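Local atomic coordinates of putative S-adenosyl-L-methionine-dependent Methyltransferase (Methanococcus maripaludis, PDB entry 3DLC), a protein that binds S-adenosylmethionine and probably transfers its methyl group to a substrate that has not been firmly identified. Residues L24-N35 with G149-I159. Residues are numbered along the deposited sequence; the frame is centred on the assembly and turned at random. Where two conformers were deposited one is given.
Sequences LFAPIYPIIAEN and GFGNKELRDSI. With SAM (S-adenosylmethionine), chain C.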
ATOM      1  N   LEU A  24      -1.744   4.424  17.161  1.00  8.41           N
ATOM      2  CA  LEU A  24      -2.928   5.087  16.635  1.00  9.05           C
ATOM      3  C   LEU A  24      -3.515   4.392  15.404  1.00  8.93           C
ATOM      4  O   LEU A  24      -4.728   4.252  15.289  1.00  9.40           O
ATOM      5  CB  LEU A  24      -2.543   6.511  16.284  1.00 10.54           C
ATOM      6  CG  LEU A  24      -3.686   7.374  15.831  1.00 13.35           C
ATOM      7  CD1 LEU A  24      -4.777   7.454  16.902  1.00 13.77           C
ATOM      8  CD2 LEU A  24      -3.149   8.736  15.454  1.00 15.65           C
ATOM      9  N   PHE A  25      -2.668   3.945  14.485  1.00  7.77           N
ATOM     10  CA  PHE A  25      -3.163   3.312  13.267  1.00  7.58           C
ATOM     11  C   PHE A  25      -3.406   1.810  13.407  1.00  7.62           C
ATOM     12  O   PHE A  25      -3.985   1.190  12.522  1.00  8.46           O
ATOM     13  CB  PHE A  25      -2.198   3.490  12.081  1.00  7.43           C
ATOM     14  CG  PHE A  25      -2.137   4.845  11.462  1.00  7.96           C
ATOM     15  CD1 PHE A  25      -2.738   5.955  12.008  1.00  8.92           C
ATOM     16  CD2 PHE A  25      -1.395   5.000  10.320  1.00  8.54           C
ATOM     17  CE1 PHE A  25      -2.569   7.202  11.411  1.00  9.73           C
ATOM     18  CE2 PHE A  25      -1.248   6.246   9.730  1.00 10.13           C
ATOM     19  CZ  PHE A  25      -1.843   7.326  10.239  1.00  9.82           C
ATOM     20  N   ALA A  26      -2.969   1.215  14.511  1.00  8.31           N
ATOM     21  CA  ALA A  26      -3.011  -0.248  14.606  1.00  8.01           C
ATOM     22  C   ALA A  26      -4.347  -0.890  14.191  1.00  8.06           C
ATOM     23  O   ALA A  26      -4.350  -1.902  13.490  1.00  8.05           O
ATOM     24  CB  ALA A  26      -2.611  -0.746  15.999  1.00  9.40           C
ATOM     25  N   PRO A  27      -5.494  -0.353  14.623  1.00  8.11           N
ATOM     26  CA  PRO A  27      -6.739  -1.028  14.271  1.00  8.19           C
ATOM     27  C   PRO A  27      -7.108  -1.029  12.790  1.00  7.84           C
ATOM     28  O   PRO A  27      -7.909  -1.865  12.348  1.00  8.42           O
ATOM     29  CB  PRO A  27      -7.803  -0.256  15.043  1.00 10.25           C
ATOM     30  CG  PRO A  27      -7.205   0.851  15.606  1.00 15.30           C
ATOM     31  CD  PRO A  27      -5.723   0.768  15.546  1.00  9.57           C
ATOM     32  N   ILE A  28      -6.506  -0.130  12.018  1.00  7.18           N
ATOM     33  CA  ILE A  28      -6.915  -0.043  10.613  1.00  7.05           C
ATOM     34  C   ILE A  28      -6.434  -1.234   9.807  1.00  6.91           C
ATOM     35  O   ILE A  28      -7.074  -1.607   8.819  1.00  7.44           O
ATOM     36  CB  ILE A  28      -6.464   1.256   9.933  1.00  7.30           C
ATOM     37  CG1 ILE A  28      -4.993   1.266   9.553  1.00  7.74           C
ATOM     38  CG2 ILE A  28      -6.867   2.468  10.799  1.00  8.53           C
ATOM     39  CD1 ILE A  28      -4.488   2.591   9.051  1.00  9.05           C
ATOM     40  N   TYR A  29      -5.316  -1.842  10.209  1.00  6.72           N
ATOM     41  CA  TYR A  29      -4.707  -2.848   9.340  1.00  7.01           C
ATOM     42  C   TYR A  29      -5.579  -4.129   9.241  1.00  6.99           C
ATOM     43  O   TYR A  29      -5.796  -4.606   8.135  1.00  7.14           O
ATOM     44  CB  TYR A  29      -3.254  -3.111   9.723  1.00  7.55           C
ATOM     45  CG  TYR A  29      -2.433  -1.853   9.640  1.00  6.77           C
ATOM     46  CD1 TYR A  29      -1.991  -1.372   8.432  1.00  7.31           C
ATOM     47  CD2 TYR A  29      -2.079  -1.151  10.780  1.00  7.57           C
ATOM     48  CE1 TYR A  29      -1.258  -0.198   8.346  1.00  6.97           C
ATOM     49  CE2 TYR A  29      -1.344   0.022  10.709  1.00  7.99           C
ATOM     50  CZ  TYR A  29      -0.916   0.478   9.506  1.00  7.33           C
ATOM     51  OH  TYR A  29      -0.156   1.636   9.472  1.00  9.14           O
ATOM     52  N   PRO A  30      -6.067  -4.667  10.370  1.00  6.96           N
ATOM     53  CA  PRO A  30      -6.965  -5.808  10.233  1.00  7.46           C
ATOM     54  C   PRO A  30      -8.243  -5.474   9.474  1.00  7.10           C
ATOM     55  O   PRO A  30      -8.790  -6.330   8.790  1.00  7.69           O
ATOM     56  CB  PRO A  30      -7.237  -6.251  11.665  1.00  8.48           C
ATOM     57  CG  PRO A  30      -6.641  -5.235  12.515  1.00 13.62           C
ATOM     58  CD  PRO A  30      -5.691  -4.412  11.763  1.00  8.11           C
ATOM     59  N   ILE A  31      -8.750  -4.255   9.616  1.00  7.19           N
ATOM     60  CA  ILE A  31      -9.974  -3.854   8.917  1.00  6.88           C
ATOM     61  C   ILE A  31      -9.713  -3.789   7.401  1.00  7.03           C
ATOM     62  O   ILE A  31     -10.509  -4.276   6.604  1.00  7.09           O
ATOM     63  CB  ILE A  31     -10.523  -2.506   9.445  1.00  7.04           C
ATOM     64  CG1 ILE A  31     -10.994  -2.663  10.909  1.00  8.69           C
ATOM     65  CG2 ILE A  31     -11.635  -1.950   8.562  1.00  9.30           C
ATOM     66  CD1 ILE A  31     -12.179  -3.589  11.092  1.00 10.79           C
ATOM     67  N   ILE A  32      -8.615  -3.162   7.009  1.00  6.61           N
ATOM     68  CA  ILE A  32      -8.292  -3.062   5.602  1.00  6.92           C
ATOM     69  C   ILE A  32      -8.062  -4.461   5.038  1.00  6.73           C
ATOM     70  O   ILE A  32      -8.526  -4.783   3.924  1.00  6.99           O
ATOM     71  CB  ILE A  32      -7.094  -2.145   5.371  1.00  7.14           C
ATOM     72  CG1 ILE A  32      -7.479  -0.688   5.728  1.00  6.96           C
ATOM     73  CG2 ILE A  32      -6.627  -2.228   3.916  1.00  8.22           C
ATOM     74  CD1 ILE A  32      -6.300   0.287   5.798  1.00  8.75           C
ATOM     75  N   ALA A  33      -7.331  -5.307   5.753  1.00  6.98           N
ATOM     76  CA  ALA A  33      -7.122  -6.682   5.300  1.00  7.60           C
ATOM     77  C   ALA A  33      -8.432  -7.422   5.100  1.00  6.55           C
ATOM     78  O   ALA A  33      -8.646  -8.106   4.108  1.00  6.98           O
ATOM     79  CB  ALA A  33      -6.205  -7.426   6.285  1.00  7.82           C
ATOM     80  N   GLU A  34      -9.340  -7.261   6.052  1.00  6.56           N
ATOM     81  CA  GLU A  34     -10.644  -7.878   5.963  1.00  7.54           C
ATOM     82  C   GLU A  34     -11.414  -7.335   4.773  1.00  7.00           C
ATOM     83  O   GLU A  34     -12.071  -8.089   4.042  1.00  7.66           O
ATOM     84  CB  GLU A  34     -11.399  -7.632   7.271  1.00  7.76           C
ATOM     85  CG  GLU A  34     -12.806  -8.130   7.288  1.00 10.06           C
ATOM     86  CD  GLU A  34     -13.470  -7.939   8.626  1.00 12.92           C
ATOM     87  OE1 GLU A  34     -13.446  -6.849   9.198  1.00 17.46           O
ATOM     88  OE2 GLU A  34     -14.000  -8.920   9.107  1.00 18.89           O
ATOM     89  N   ASN A  35     -11.340  -6.027   4.549  1.00  7.18           N
ATOM     90  CA  ASN A  35     -12.008  -5.415   3.411  1.00  7.24           C
ATOM     91  C   ASN A  35     -11.504  -6.038   2.103  1.00  7.17           C
ATOM     92  O   ASN A  35     -12.307  -6.331   1.195  1.00  7.61           O
ATOM     93  CB  ASN A  35     -11.776  -3.903   3.352  1.00  7.23           C
ATOM     94  CG  ASN A  35     -12.518  -3.148   4.420  1.00  8.40           C
ATOM     95  OD1 ASN A  35     -13.453  -3.680   5.028  1.00  9.80           O
ATOM     96  ND2 ASN A  35     -12.136  -1.886   4.621  1.00  9.22           N
ATOM     97  N   GLY A 149      -6.132   5.121   3.345  1.00  8.32           N
ATOM     98  CA  GLY A 149      -7.323   5.241   4.138  1.00  8.78           C
ATOM     99  C   GLY A 149      -7.191   4.527   5.460  1.00  7.34           C
ATOM    100  O   GLY A 149      -6.121   4.062   5.859  1.00  7.05           O
ATOM    101  N   PHE A 150      -8.346   4.426   6.108  1.00  7.26           N
ATOM    102  CA  PHE A 150      -8.450   3.961   7.488  0.83  7.47           C
ATOM    103  C   PHE A 150      -9.386   2.793   7.705  1.00  8.23           C
ATOM    104  O   PHE A 150      -9.651   2.437   8.820  1.00 10.56           O
ATOM    105  CB  PHE A 150      -8.731   5.155   8.416  0.83  8.05           C
ATOM    106  CG  PHE A 150      -7.679   6.192   8.288  0.83  8.81           C
ATOM    107  CD1 PHE A 150      -6.480   6.072   8.978  0.83  9.60           C
ATOM    108  CD2 PHE A 150      -7.782   7.191   7.314  0.83 12.55           C
ATOM    109  CE1 PHE A 150      -5.449   6.971   8.808  0.83 10.47           C
ATOM    110  CE2 PHE A 150      -6.729   8.081   7.105  0.83 13.97           C
ATOM    111  CZ  PHE A 150      -5.566   7.979   7.870  0.83 14.66           C
ATOM    112  N   GLY A 151      -9.874   2.221   6.615  1.00  9.02           N
ATOM    113  CA  GLY A 151     -10.683   1.014   6.682  1.00  9.85           C
ATOM    114  C   GLY A 151     -12.174   1.203   6.877  1.00  8.62           C
ATOM    115  O   GLY A 151     -12.953   0.488   6.254  1.00  9.04           O
ATOM    116  N   ASN A 152     -12.571   2.097   7.783  1.00  8.76           N
ATOM    117  CA  ASN A 152     -13.986   2.408   7.927  1.00  9.02           C
ATOM    118  C   ASN A 152     -14.139   3.819   8.487  1.00  8.46           C
ATOM    119  O   ASN A 152     -13.165   4.467   8.884  1.00  8.74           O
ATOM    120  CB  ASN A 152     -14.698   1.331   8.739  1.00  9.98           C
ATOM    121  CG  ASN A 152     -14.222   1.242  10.176  1.00 10.21           C
ATOM    122  OD1 ASN A 152     -14.018   2.257  10.826  1.00 11.18           O
ATOM    123  ND2 ASN A 152     -14.091   0.016  10.694  1.00 11.44           N
ATOM    124  N   LYS A 153     -15.376   4.302   8.505  1.00  8.67           N
ATOM    125  CA  LYS A 153     -15.629   5.672   8.912  1.00  9.44           C
ATOM    126  C   LYS A 153     -15.294   5.928  10.369  1.00  9.39           C
ATOM    127  O   LYS A 153     -14.786   6.995  10.712  1.00  9.72           O
ATOM    128  CB  LYS A 153     -17.096   6.015   8.669  1.00 10.99           C
ATOM    129  CG  LYS A 153     -17.465   7.438   8.991  1.00 13.50           C
ATOM    130  CD  LYS A 153     -18.934   7.709   8.739  1.00 15.84           C
ATOM    131  CE  LYS A 153     -19.294   9.149   8.921  1.00 21.48           C
ATOM    132  NZ  LYS A 153     -20.722   9.361   8.574  1.00 26.36           N
ATOM    133  N   GLU A 154     -15.601   4.976  11.237  1.00  9.85           N
ATOM    134  CA  GLU A 154     -15.399   5.159  12.682  0.51 10.41           C
ATOM    135  C   GLU A 154     -13.913   5.372  12.979  1.00  9.57           C
ATOM    136  O   GLU A 154     -13.531   6.283  13.712  1.00 10.01           O
ATOM    137  CB  GLU A 154     -15.961   3.976  13.518  0.51 11.47           C
ATOM    138  CG  GLU A 154     -15.674   4.107  15.054  0.51 17.67           C
ATOM    139  CD  GLU A 154     -16.426   3.107  15.963  0.51 21.20           C
ATOM    140  OE1 GLU A 154     -17.111   2.196  15.455  0.51 25.98           O
ATOM    141  OE2 GLU A 154     -16.292   3.210  17.208  0.51 23.32           O
ATOM    142  N   LEU A 155     -13.082   4.515  12.407  1.00  8.79           N
ATOM    143  CA  LEU A 155     -11.639   4.633  12.594  1.00  8.92           C
ATOM    144  C   LEU A 155     -11.108   5.867  11.912  1.00  7.91           C
ATOM    145  O   LEU A 155     -10.266   6.577  12.455  1.00  8.79           O
ATOM    146  CB  LEU A 155     -10.918   3.379  12.115  1.00  9.43           C
ATOM    147  CG  LEU A 155     -11.222   2.097  12.885  1.00  9.85           C
ATOM    148  CD1 LEU A 155     -10.496   0.949  12.231  1.00 10.67           C
ATOM    149  CD2 LEU A 155     -10.837   2.234  14.371  1.00 13.40           C
ATOM    150  N   ARG A 156     -11.592   6.150  10.713  1.00  7.63           N
ATOM    151  CA  ARG A 156     -11.154   7.339  10.024  1.00  8.32           C
ATOM    152  C   ARG A 156     -11.341   8.573  10.917  1.00  9.00           C
ATOM    153  O   ARG A 156     -10.454   9.422  11.088  1.00  9.61           O
ATOM    154  CB  ARG A 156     -11.913   7.533   8.710  1.00  8.41           C
ATOM    155  CG  ARG A 156     -11.524   8.761   7.954  1.00  9.22           C
ATOM    156  CD  ARG A 156     -12.536   9.073   6.848  1.00 10.33           C
ATOM    157  NE  ARG A 156     -13.769   9.545   7.455  1.00 11.99           N
ATOM    158  CZ  ARG A 156     -14.870   9.819   6.790  1.00 14.45           C
ATOM    159  NH1 ARG A 156     -14.899   9.623   5.491  1.00 15.52           N
ATOM    160  NH2 ARG A 156     -15.944  10.262   7.434  1.00 16.84           N
ATOM    161  N   ASP A 157     -12.531   8.686  11.469  1.00  9.30           N
ATOM    162  CA  ASP A 157     -12.902   9.892  12.224  1.00  9.93           C
ATOM    163  C   ASP A 157     -12.107   9.989  13.533  1.00  9.88           C
ATOM    164  O   ASP A 157     -11.647  11.087  13.924  1.00 11.08           O
ATOM    165  CB  ASP A 157     -14.405   9.917  12.467  1.00 12.09           C
ATOM    166  CG  ASP A 157     -15.208  10.196  11.200  1.00 13.32           C
ATOM    167  OD1 ASP A 157     -14.608  10.571  10.151  1.00 14.73           O
ATOM    168  OD2 ASP A 157     -16.456  10.081  11.303  1.00 17.02           O
ATOM    169  N   SER A 158     -11.958   8.877  14.246  1.00 10.33           N
ATOM    170  CA  SER A 158     -11.252   8.932  15.525  1.00 10.24           C
ATOM    171  C   SER A 158      -9.779   9.180  15.314  1.00 10.07           C
ATOM    172  O   SER A 158      -9.141   9.969  16.038  1.00 10.76           O
ATOM    173  CB  SER A 158     -11.474   7.702  16.377  1.00 12.70           C
ATOM    174  OG  SER A 158     -10.990   6.539  15.786  1.00 13.44           O
ATOM    175  N   ILE A 159      -9.205   8.512  14.328  1.00  8.70           N
ATOM    176  CA  ILE A 159      -7.786   8.694  14.049  1.00  8.89           C
ATOM    177  C   ILE A 159      -7.505  10.084  13.538  1.00  9.69           C
ATOM    178  O   ILE A 159      -6.520  10.719  13.932  1.00 10.84           O
ATOM    179  CB  ILE A 159      -7.273   7.616  13.055  1.00  8.88           C
ATOM    180  CG1 ILE A 159      -7.294   6.265  13.737  1.00 10.25           C
ATOM    181  CG2 ILE A 159      -5.867   7.974  12.532  1.00 11.17           C
ATOM    182  CD1 ILE A 159      -7.068   5.086  12.812  1.00 11.33           C
TER
HETATM  183  N   SAM C 220       2.190   0.760   4.006  1.00 11.17           N
HETATM  184  CA  SAM C 220       2.637   1.175   5.360  1.00 10.23           C
HETATM  185  C   SAM C 220       1.445   1.467   6.229  1.00 10.24           C
HETATM  186  O   SAM C 220       0.355   1.680   5.692  1.00 12.13           O
HETATM  187  OXT SAM C 220       1.611   1.536   7.442  1.00  9.97           O
HETATM  188  CB  SAM C 220       3.587   2.354   5.269  1.00 12.38           C
HETATM  189  CG  SAM C 220       3.014   3.614   4.704  1.00 14.87           C
HETATM  190  SD  SAM C 220       4.292   4.888   4.671  1.00 16.84           S
HETATM  191  CE  SAM C 220       3.175   6.252   4.844  1.00 15.58           C
HETATM  192  C5' SAM C 220       4.808   4.962   2.875  1.00 18.30           C
HETATM  193  C4' SAM C 220       5.897   3.964   2.381  1.00 13.14           C
HETATM  194  O4' SAM C 220       6.114   3.855   0.936  1.00 10.62           O
HETATM  195  C3' SAM C 220       7.279   4.154   3.056  1.00 10.61           C
HETATM  196  O3' SAM C 220       7.592   2.986   3.752  1.00 12.49           O
HETATM  197  C2' SAM C 220       8.213   4.399   1.870  1.00  8.59           C
HETATM  198  O2' SAM C 220       9.566   4.041   2.039  1.00  9.52           O
HETATM  199  C1' SAM C 220       7.505   3.643   0.733  1.00  8.82           C
HETATM  200  N9  SAM C 220       7.829   4.137  -0.614  1.00  7.85           N
HETATM  201  C8  SAM C 220       7.709   5.432  -1.061  1.00  7.95           C
HETATM  202  N7  SAM C 220       8.013   5.513  -2.378  1.00  7.97           N
HETATM  203  C5  SAM C 220       8.358   4.248  -2.775  1.00  7.51           C
HETATM  204  C6  SAM C 220       8.795   3.715  -3.991  1.00  7.77           C
HETATM  205  N6  SAM C 220       9.038   4.442  -5.097  1.00  9.01           N
HETATM  206  N1  SAM C 220       8.996   2.380  -4.042  1.00  8.16           N
HETATM  207  C2  SAM C 220       8.826   1.585  -2.933  1.00  8.87           C
HETATM  208  N3  SAM C 220       8.463   2.068  -1.711  1.00  8.31           N
HETATM  209  C4  SAM C 220       8.223   3.377  -1.683  1.00  7.60           C
HETATM  210  O   HOH W   1     -15.336  -1.989   6.194  1.00 29.36           O
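Leu24 slides past Ile159, CG lying 4.0 Å from Ile159 CG2, two branched aliphatic chains suited to an apolar seam. Phe25 then forms a T-shaped pair with Phe150: the rim of Phe150 points at one face of Phe25, planes at 80° and centroids 5.5 Å apart, while CG2 of Ile159 touches Phe25 CE1. Pro27, a compact apolar ring at the exposed margin, rests CB and CG on CD2 of Leu155. Ile28 uses both branches: CG1 lies between backbone N and carbonyl carbon (chi1 77°) and carries CD1 obliquely to Phe150 CD1, while CG2, anti to the carbonyl carbon, meets Ile159 CD1 at 3.3 Å, tighter than usual. Tyr29 donates its hydroxyl to SAM OXT at 2.7 Å; a phenylalanine here would lack that hydroxyl, and the SAM carboxylate would probably be less firmly oriented. Ile31 CG2 and Ile32 CG1 lie close over Gly151, where a CB would strike Ile31 and also jam against the preceding carbonyl. Asn35 suits its place because its amide N-H reaches a backbone carbonyl: ND2 donates to Gly151 O (3.0 Å), in the carbonyl plane on a lone pair, joining the turn after strand 142-148 to helix 28-40. Asn152, with a short side-chain acceptor, N-caps helix 153-166 through an almost straight bond from Leu155 N to OD1 (N-H...O 175°). Such a largely apolar seam depends mainly on shape complementarity, its one direct cross-segment hydrogen bond adding polar specificity at Gly151.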